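Local coordinates for aquaporin AqpM (Methanothermobacter marburgensis str. Marburg, PDB 2F2B), which forms a membrane channel that lets water move in both directions under osmotic drive and also gives a transient rise in glycerol flux, at residues L4-F12 against E99-Q107. Residues are numbered along the deposited sequence; the frame is centred on the assembly and turned at random.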
loop_
_atom_site.group_PDB
_atom_site.type_symbol
_atom_site.label_atom_id
_atom_site.label_comp_id
_atom_site.label_asym_id
_atom_site.label_seq_id
_atom_site.Cartn_x
_atom_site.Cartn_y
_atom_site.Cartn_z
ATOM N N LEU A 4 7.580 18.059 -29.820
ATOM C CA LEU A 4 7.367 18.884 -28.637
ATOM C C LEU A 4 5.878 19.135 -28.427
ATOM O O LEU A 4 5.409 19.222 -27.293
ATOM C CB LEU A 4 8.107 20.219 -28.780
ATOM C CG LEU A 4 8.040 21.202 -27.605
ATOM C CD1 LEU A 4 8.547 20.538 -26.328
ATOM C CD2 LEU A 4 8.883 22.436 -27.928
ATOM N N THR A 5 5.133 19.254 -29.523
ATOM C CA THR A 5 3.695 19.478 -29.429
ATOM C C THR A 5 3.027 18.316 -28.694
ATOM O O THR A 5 2.252 18.524 -27.762
ATOM C CB THR A 5 3.054 19.621 -30.828
ATOM O OG1 THR A 5 3.513 20.833 -31.437
ATOM C CG2 THR A 5 1.535 19.659 -30.722
ATOM N N LYS A 6 3.335 17.095 -29.114
ATOM C CA LYS A 6 2.755 15.916 -28.481
ATOM C C LYS A 6 3.276 15.729 -27.059
ATOM O O LYS A 6 2.544 15.264 -26.179
ATOM C CB LYS A 6 3.044 14.676 -29.326
ATOM C CG LYS A 6 2.218 14.638 -30.608
ATOM C CD LYS A 6 2.564 13.442 -31.472
ATOM C CE LYS A 6 1.629 13.361 -32.673
ATOM N NZ LYS A 6 1.987 12.230 -33.573
ATOM N N ARG A 7 4.533 16.089 -26.829
ATOM C CA ARG A 7 5.108 15.960 -25.497
ATOM C C ARG A 7 4.467 16.955 -24.534
ATOM O O ARG A 7 4.273 16.648 -23.358
ATOM C CB ARG A 7 6.628 16.137 -25.554
ATOM C CG ARG A 7 7.328 14.902 -26.113
ATOM C CD ARG A 7 8.834 14.975 -25.988
ATOM N NE ARG A 7 9.432 15.894 -26.952
ATOM C CZ ARG A 7 10.174 16.943 -26.619
ATOM N NH1 ARG A 7 10.405 17.212 -25.340
ATOM N NH2 ARG A 7 10.700 17.715 -27.564
ATOM N N CYS A 8 4.125 18.141 -25.029
ATOM C CA CYS A 8 3.472 19.137 -24.186
ATOM C C CYS A 8 2.043 18.684 -23.888
ATOM O O CYS A 8 1.530 18.908 -22.790
ATOM C CB CYS A 8 3.469 20.508 -24.864
ATOM S SG CYS A 8 5.055 21.374 -24.743
ATOM N N ILE A 9 1.398 18.051 -24.861
ATOM C CA ILE A 9 0.046 17.549 -24.644
ATOM C C ILE A 9 0.122 16.475 -23.553
ATOM O O ILE A 9 -0.736 16.409 -22.669
ATOM C CB ILE A 9 -0.551 16.942 -25.935
ATOM C CG1 ILE A 9 -0.807 18.049 -26.959
ATOM C CG2 ILE A 9 -1.853 16.207 -25.618
ATOM C CD1 ILE A 9 -1.240 17.531 -28.327
ATOM N N ALA A 10 1.163 15.648 -23.608
ATOM C CA ALA A 10 1.351 14.596 -22.612
ATOM C C ALA A 10 1.569 15.204 -21.224
ATOM O O ALA A 10 1.021 14.714 -20.242
ATOM C CB ALA A 10 2.538 13.715 -22.991
ATOM N N GLU A 11 2.372 16.261 -21.141
ATOM C CA GLU A 11 2.619 16.912 -19.853
ATOM C C GLU A 11 1.319 17.513 -19.306
ATOM O O GLU A 11 1.083 17.508 -18.098
ATOM C CB GLU A 11 3.690 18.003 -19.998
ATOM C CG GLU A 11 5.107 17.467 -20.187
ATOM C CD GLU A 11 5.620 16.714 -18.966
ATOM O OE1 GLU A 11 5.548 17.272 -17.853
ATOM O OE2 GLU A 11 6.105 15.572 -19.118
ATOM N N PHE A 12 0.480 18.027 -20.200
ATOM C CA PHE A 12 -0.804 18.607 -19.810
ATOM C C PHE A 12 -1.682 17.506 -19.213
ATOM O O PHE A 12 -2.250 17.665 -18.131
ATOM C CB PHE A 12 -1.490 19.228 -21.037
ATOM C CG PHE A 12 -2.888 19.733 -20.777
ATOM C CD1 PHE A 12 -3.974 18.861 -20.787
ATOM C CD2 PHE A 12 -3.120 21.088 -20.544
ATOM C CE1 PHE A 12 -5.276 19.330 -20.570
ATOM C CE2 PHE A 12 -4.412 21.568 -20.326
ATOM C CZ PHE A 12 -5.491 20.688 -20.340
ATOM N N GLU A 99 13.160 23.979 -23.822
ATOM C CA GLU A 99 11.874 23.310 -23.631
ATOM C C GLU A 99 11.315 23.468 -22.217
ATOM O O GLU A 99 10.227 22.978 -21.920
ATOM C CB GLU A 99 11.996 21.818 -23.958
ATOM C CG GLU A 99 12.610 21.530 -25.318
ATOM C CD GLU A 99 12.505 20.072 -25.715
ATOM O OE1 GLU A 99 12.607 19.199 -24.826
ATOM O OE2 GLU A 99 12.332 19.796 -26.921
ATOM N N VAL A 100 12.055 24.152 -21.350
ATOM C CA VAL A 100 11.611 24.357 -19.975
ATOM C C VAL A 100 10.296 25.133 -19.889
ATOM O O VAL A 100 9.342 24.679 -19.253
ATOM C CB VAL A 100 12.692 25.087 -19.143
ATOM C CG1 VAL A 100 12.110 25.550 -17.807
ATOM C CG2 VAL A 100 13.870 24.157 -18.907
ATOM N N VAL A 101 10.235 26.300 -20.525
ATOM C CA VAL A 101 9.012 27.095 -20.478
ATOM C C VAL A 101 7.821 26.369 -21.112
ATOM O O VAL A 101 6.719 26.390 -20.566
ATOM C CB VAL A 101 9.212 28.476 -21.143
ATOM C CG1 VAL A 101 7.894 29.233 -21.188
ATOM C CG2 VAL A 101 10.243 29.276 -20.353
ATOM N N PRO A 102 8.020 25.730 -22.278
ATOM C CA PRO A 102 6.910 25.014 -22.914
ATOM C C PRO A 102 6.328 23.949 -21.977
ATOM O O PRO A 102 5.110 23.832 -21.839
ATOM C CB PRO A 102 7.562 24.402 -24.149
ATOM C CG PRO A 102 8.560 25.452 -24.533
ATOM C CD PRO A 102 9.169 25.837 -23.198
ATOM N N TYR A 103 7.201 23.179 -21.334
ATOM C CA TYR A 103 6.740 22.142 -20.408
ATOM C C TYR A 103 6.008 22.734 -19.208
ATOM O O TYR A 103 4.943 22.249 -18.826
ATOM C CB TYR A 103 7.914 21.296 -19.902
ATOM C CG TYR A 103 8.152 20.018 -20.673
ATOM C CD1 TYR A 103 8.546 18.854 -20.013
ATOM C CD2 TYR A 103 8.012 19.972 -22.062
ATOM C CE1 TYR A 103 8.799 17.678 -20.711
ATOM C CE2 TYR A 103 8.261 18.801 -22.771
ATOM C CZ TYR A 103 8.656 17.658 -22.090
ATOM O OH TYR A 103 8.921 16.501 -22.780
ATOM N N ILE A 104 6.572 23.782 -18.611
ATOM C CA ILE A 104 5.944 24.397 -17.445
ATOM C C ILE A 104 4.566 24.964 -17.768
ATOM O O ILE A 104 3.631 24.825 -16.977
ATOM C CB ILE A 104 6.851 25.498 -16.835
ATOM C CG1 ILE A 104 8.125 24.855 -16.276
ATOM C CG2 ILE A 104 6.106 26.250 -15.731
ATOM C CD1 ILE A 104 9.069 25.827 -15.582
ATOM N N ILE A 105 4.425 25.600 -18.928
ATOM C CA ILE A 105 3.127 26.148 -19.303
ATOM C C ILE A 105 2.110 25.018 -19.437
ATOM O O ILE A 105 0.981 25.128 -18.960
ATOM C CB ILE A 105 3.206 26.938 -20.631
ATOM C CG1 ILE A 105 4.003 28.227 -20.408
ATOM C CG2 ILE A 105 1.802 27.258 -21.141
ATOM C CD1 ILE A 105 4.183 29.070 -21.661
ATOM N N ALA A 106 2.518 23.924 -20.075
ATOM C CA ALA A 106 1.633 22.778 -20.256
ATOM C C ALA A 106 1.215 22.211 -18.902
ATOM O O ALA A 106 0.064 21.817 -18.717
ATOM C CB ALA A 106 2.332 21.694 -21.082
ATOM N N GLN A 107 2.158 22.173 -17.964
ATOM C CA GLN A 107 1.898 21.650 -16.623
ATOM C C GLN A 107 0.929 22.552 -15.858
ATOM O O GLN A 107 -0.012 22.067 -15.225
ATOM C CB GLN A 107 3.222 21.507 -15.855
ATOM C CG GLN A 107 4.189 20.490 -16.475
ATOM C CD GLN A 107 5.631 20.698 -16.035
ATOM O OE1 GLN A 107 5.942 21.652 -15.321
ATOM N NE2 GLN A 107 6.519 19.810 -16.467
#
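Y103 reaches from helix 100-122 across to helix 4-33 and lodges as a knob among L4, R7, C8 and E11. Tyrosine suits the place because its apolar ring gives L4, C8 and the E11 methylenes a surface to pack on, while its far end carries a hydroxyl for polar partners. Over one face lies the aliphatic part of E11, whose CG stands 3.8 Å from the Y103 ring centroid in a CH-pi contact. A bend at chi2 (-65°) folds the E11 carboxylate back until it stacks on the ring, the two planes only 8° apart. L4 CD1 meets the ring edge, and C8 SG approaches obliquely, also resting against P102.

At the cytoplasmic end, R7 meets E99 end-on: R7 NH2 gives an almost straight bond of 2.7 Å to E99 OE2, on its syn side but tilted well out of the carboxylate plane, while R7 NH1 reaches E99 OE1 at 3.0 Å from above that plane. The planes of the two groups are 34° apart, a twisted rather than coplanar salt bridge. Arginine suits the place because R7 NH1 also donates to Y103 OH (3.0 Å), while NE is held by V2 O; the phenol in turn bonds S77 O.

Deeper in, Q107 NE2 donates to E11 OE1 (3.1 Å), on its anti side and tilted out of the carboxylate plane, and also bonds T86. The E11 carboxylate is further held by S77 OG and by the backbone N of H80 and I81, in the loop leading into the first NPA motif. Where the backbones close in, A106 is small enough for its CB to lie 3.4 Å from C8 O, and F12 CA makes a CA-H...O contact with A106 O.

With several donors converging on it, the buried E11 carboxylate is probably stabilised as an anion; through the same bonds one acidic group links both helices to the loop before the first NPA motif.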